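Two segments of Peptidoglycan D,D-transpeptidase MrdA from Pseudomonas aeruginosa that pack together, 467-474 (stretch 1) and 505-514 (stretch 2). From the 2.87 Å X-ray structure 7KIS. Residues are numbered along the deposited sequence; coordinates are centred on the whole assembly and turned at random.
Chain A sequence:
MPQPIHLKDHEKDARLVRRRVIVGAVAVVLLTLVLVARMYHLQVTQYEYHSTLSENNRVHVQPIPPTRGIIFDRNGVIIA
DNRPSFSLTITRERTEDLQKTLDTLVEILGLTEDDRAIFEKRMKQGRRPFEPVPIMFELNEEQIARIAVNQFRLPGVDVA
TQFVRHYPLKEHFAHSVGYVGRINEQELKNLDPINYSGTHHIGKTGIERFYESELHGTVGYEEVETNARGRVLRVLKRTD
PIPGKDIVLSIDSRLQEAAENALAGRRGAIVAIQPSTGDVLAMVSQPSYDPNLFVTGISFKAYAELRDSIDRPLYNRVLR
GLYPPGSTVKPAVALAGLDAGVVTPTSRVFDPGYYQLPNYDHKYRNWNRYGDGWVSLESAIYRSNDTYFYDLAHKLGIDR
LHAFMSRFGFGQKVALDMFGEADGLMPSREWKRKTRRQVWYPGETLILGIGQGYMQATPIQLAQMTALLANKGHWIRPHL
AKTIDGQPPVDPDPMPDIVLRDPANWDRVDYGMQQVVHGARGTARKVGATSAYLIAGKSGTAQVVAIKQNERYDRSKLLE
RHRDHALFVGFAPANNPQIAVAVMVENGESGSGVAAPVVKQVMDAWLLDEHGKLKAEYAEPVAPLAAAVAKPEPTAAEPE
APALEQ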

# COMPACT_ATOMS: atom_id res chain seq x y z
N ALA A 467 7.42 4.89 0.71
CA ALA A 467 7.55 6.02 1.63
C ALA A 467 8.81 5.90 2.48
O ALA A 467 9.41 6.92 2.84
N LEU A 468 9.22 4.68 2.80
CA LEU A 468 10.43 4.48 3.59
C LEU A 468 11.68 4.92 2.83
O LEU A 468 12.57 5.56 3.40
N LEU A 469 11.76 4.59 1.54
CA LEU A 469 12.88 5.05 0.73
C LEU A 469 12.85 6.57 0.57
O LEU A 469 13.91 7.20 0.44
N ALA A 470 11.66 7.17 0.57
CA ALA A 470 11.55 8.62 0.52
C ALA A 470 11.91 9.26 1.85
O ALA A 470 12.45 10.37 1.88
N ASN A 471 11.64 8.58 2.96
CA ASN A 471 11.81 9.14 4.30
C ASN A 471 13.21 8.91 4.87
O ASN A 471 13.45 9.27 6.03
N LYS A 472 14.12 8.33 4.10
CA LYS A 472 15.48 8.03 4.55
C LYS A 472 15.50 7.11 5.77
O LYS A 472 16.39 7.20 6.62
N GLY A 473 14.51 6.23 5.88
CA GLY A 473 14.51 5.21 6.90
C GLY A 473 13.75 5.52 8.17
O GLY A 473 13.72 4.68 9.08
N HIS A 474 13.13 6.70 8.28
CA HIS A 474 12.34 7.02 9.46
C HIS A 474 11.01 6.29 9.38
O HIS A 474 10.24 6.49 8.43
N ASN A 505 23.83 5.83 1.38
CA ASN A 505 23.28 4.80 0.51
C ASN A 505 21.83 5.10 0.13
O ASN A 505 21.37 4.68 -0.94
N TRP A 506 21.10 5.80 1.00
CA TRP A 506 19.75 6.23 0.65
C TRP A 506 19.76 7.06 -0.62
O TRP A 506 18.99 6.81 -1.55
N ASP A 507 20.64 8.07 -0.69
CA ASP A 507 20.69 8.95 -1.85
C ASP A 507 21.18 8.22 -3.09
O ASP A 507 20.85 8.62 -4.21
N ARG A 508 21.96 7.15 -2.92
CA ARG A 508 22.45 6.40 -4.07
C ARG A 508 21.38 5.49 -4.66
O ARG A 508 21.24 5.40 -5.88
N VAL A 509 20.63 4.79 -3.80
CA VAL A 509 19.53 3.96 -4.29
C VAL A 509 18.42 4.83 -4.85
O VAL A 509 17.80 4.50 -5.87
N ASP A 510 18.14 5.97 -4.20
CA ASP A 510 17.14 6.89 -4.72
C ASP A 510 17.53 7.41 -6.09
O ASP A 510 16.69 7.55 -6.99
N TYR A 511 18.82 7.71 -6.29
CA TYR A 511 19.28 8.15 -7.60
C TYR A 511 19.16 7.03 -8.63
O TYR A 511 18.89 7.30 -9.81
N GLY A 512 19.36 5.78 -8.21
CA GLY A 512 19.12 4.67 -9.12
C GLY A 512 17.65 4.56 -9.48
O GLY A 512 17.30 4.38 -10.65
N MET A 513 16.77 4.67 -8.48
CA MET A 513 15.34 4.77 -8.76
C MET A 513 15.01 6.02 -9.56
O MET A 513 14.06 6.02 -10.35
N GLN A 514 15.78 7.09 -9.37
CA GLN A 514 15.53 8.33 -10.10
C GLN A 514 15.79 8.16 -11.59
O GLN A 514 15.04 8.68 -12.42

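The apolar contact centres on Leu469 from the end of the first helix. Its CA-to-CB bond runs sideways to the second helix, yet its side chain (chi1 m, chi2 t) fits as a knob into a hole formed by Trp506, Val509, Asp510 and Met513, residues spaced along successive turns. CD2 of Leu469 lies 3.8 Å from CZ3 of Trp506, near the plane of the indole, so this is an edge contact, and 4.4 Å from CG1 of Val509 (chi1 t). CD1 of Leu469 meets SD of Met513 at 3.6 Å; chi1 m and chi2 t of Met513 place its sulfur there, and chi3 p then sets the direction of its CE. Trp506, Val509, Asp510 and Met513 all direct CA-to-CB toward stretch 1.

Trp506 (chi1 m, chi2 107°) also packs against the turn after that helix. Lys472 has positive phi (59°) and, with Gly473, occupies the centre of a type I' turn from Asn471 to His474. Lys472 O and Gly473 N lie over one indole face, and CA of Gly473 is 3.5 Å from CZ2 of Trp506. An ideal CB on Gly473 would fall 2.7 Å from that same CZ2, a clash; its backbone angles (95°/0°) independently call for glycine. Lys472 contributes aliphatic packing as well, its CD sitting 3.5 Å from CB of Trp506.

The polar link is at the exposed margin. With chi angles m, m, t, p, Lys472 brings NZ to 3.1 Å from OD1 of Asp507 (chi1 m), forming a salt bridge whose hydrogen bond is weak. Asp507 starts sideways, but its end comes nearer. Asp510 (chi1 m) behaves differently: its OD2 lies 3.2 Å from O of Leu469, but both atoms are acceptors, so proximity alone gives no hydrogen bond. Together the two stretches bury 412 Å², summed over both sides.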

# COMPACT_ATOMS: atom_id res chain seq x y z
CB ALA A 467 6.32 6.11 2.53
CB LEU A 468 10.55 3.01 3.99
CG LEU A 468 11.00 2.69 5.41
CD1 LEU A 468 10.45 3.69 6.41
CD2 LEU A 468 10.57 1.28 5.77
CB LEU A 469 12.85 4.37 -0.64
CG LEU A 469 13.12 2.87 -0.63
CD1 LEU A 469 12.67 2.22 -1.93
CD2 LEU A 469 14.59 2.60 -0.37
CB ALA A 470 10.14 9.02 0.10
CB ASN A 471 10.78 8.54 5.26
CG ASN A 471 10.11 9.60 6.11
OD1 ASN A 471 10.27 10.80 5.88
ND2 ASN A 471 9.36 9.16 7.11
CB LYS A 472 16.27 9.31 4.85
CG LYS A 472 16.30 10.31 3.71
CD LYS A 472 16.92 9.72 2.46
CE LYS A 472 17.13 10.78 1.40
NZ LYS A 472 17.96 11.91 1.91
CB HIS A 474 12.12 8.53 9.59
CG HIS A 474 11.47 8.92 10.89
ND1 HIS A 474 11.33 8.04 11.94
CD2 HIS A 474 10.92 10.09 11.30
CE1 HIS A 474 10.73 8.65 12.95
NE2 HIS A 474 10.47 9.89 12.58
CB ASN A 505 23.39 3.42 1.17
CG ASN A 505 24.78 2.84 1.08
OD1 ASN A 505 25.53 3.13 0.14
ND2 ASN A 505 25.14 2.01 2.05
CB TRP A 506 19.14 7.03 1.81
CG TRP A 506 18.88 6.23 3.05
CD1 TRP A 506 19.59 6.28 4.22
CD2 TRP A 506 17.84 5.27 3.26
NE1 TRP A 506 19.06 5.41 5.14
CE2 TRP A 506 17.98 4.77 4.57
CE3 TRP A 506 16.81 4.77 2.46
CZ2 TRP A 506 17.13 3.81 5.10
CZ3 TRP A 506 15.96 3.82 2.98
CH2 TRP A 506 16.12 3.35 4.29
CB ASP A 507 21.59 10.15 -1.56
CG ASP A 507 20.91 11.21 -0.72
OD1 ASP A 507 19.69 11.12 -0.50
OD2 ASP A 507 21.61 12.16 -0.28
CB ARG A 508 23.69 5.60 -3.67
CG ARG A 508 24.88 6.48 -3.33
CD ARG A 508 26.16 5.68 -3.26
NE ARG A 508 26.54 5.37 -1.88
CZ ARG A 508 27.45 6.04 -1.19
NH1 ARG A 508 28.09 7.06 -1.75
NH2 ARG A 508 27.73 5.69 0.06
CB VAL A 509 19.03 3.03 -3.17
CG1 VAL A 509 17.65 2.49 -3.50
CG2 VAL A 509 20.01 1.89 -2.95
CB ASP A 510 16.92 8.04 -3.74
CG ASP A 510 16.18 7.62 -2.49
OD1 ASP A 510 15.87 6.42 -2.35
OD2 ASP A 510 15.90 8.49 -1.64
CB TYR A 511 20.72 8.64 -7.53
CG TYR A 511 21.23 9.24 -8.82
CD1 TYR A 511 20.78 10.48 -9.26
CD2 TYR A 511 22.15 8.56 -9.61
CE1 TYR A 511 21.24 11.02 -10.44
CE2 TYR A 511 22.61 9.10 -10.80
CZ TYR A 511 22.15 10.33 -11.21
OH TYR A 511 22.61 10.87 -12.39
CB MET A 513 14.55 4.77 -7.45
CG MET A 513 14.65 3.50 -6.64
SD MET A 513 13.69 3.62 -5.11
CE MET A 513 12.02 3.60 -5.76
CB GLN A 514 16.40 9.44 -9.52
CG GLN A 514 15.96 10.84 -9.89
CD GLN A 514 16.73 11.89 -9.12
OE1 GLN A 514 17.30 12.81 -9.70
NE2 GLN A 514 16.76 11.76 -7.80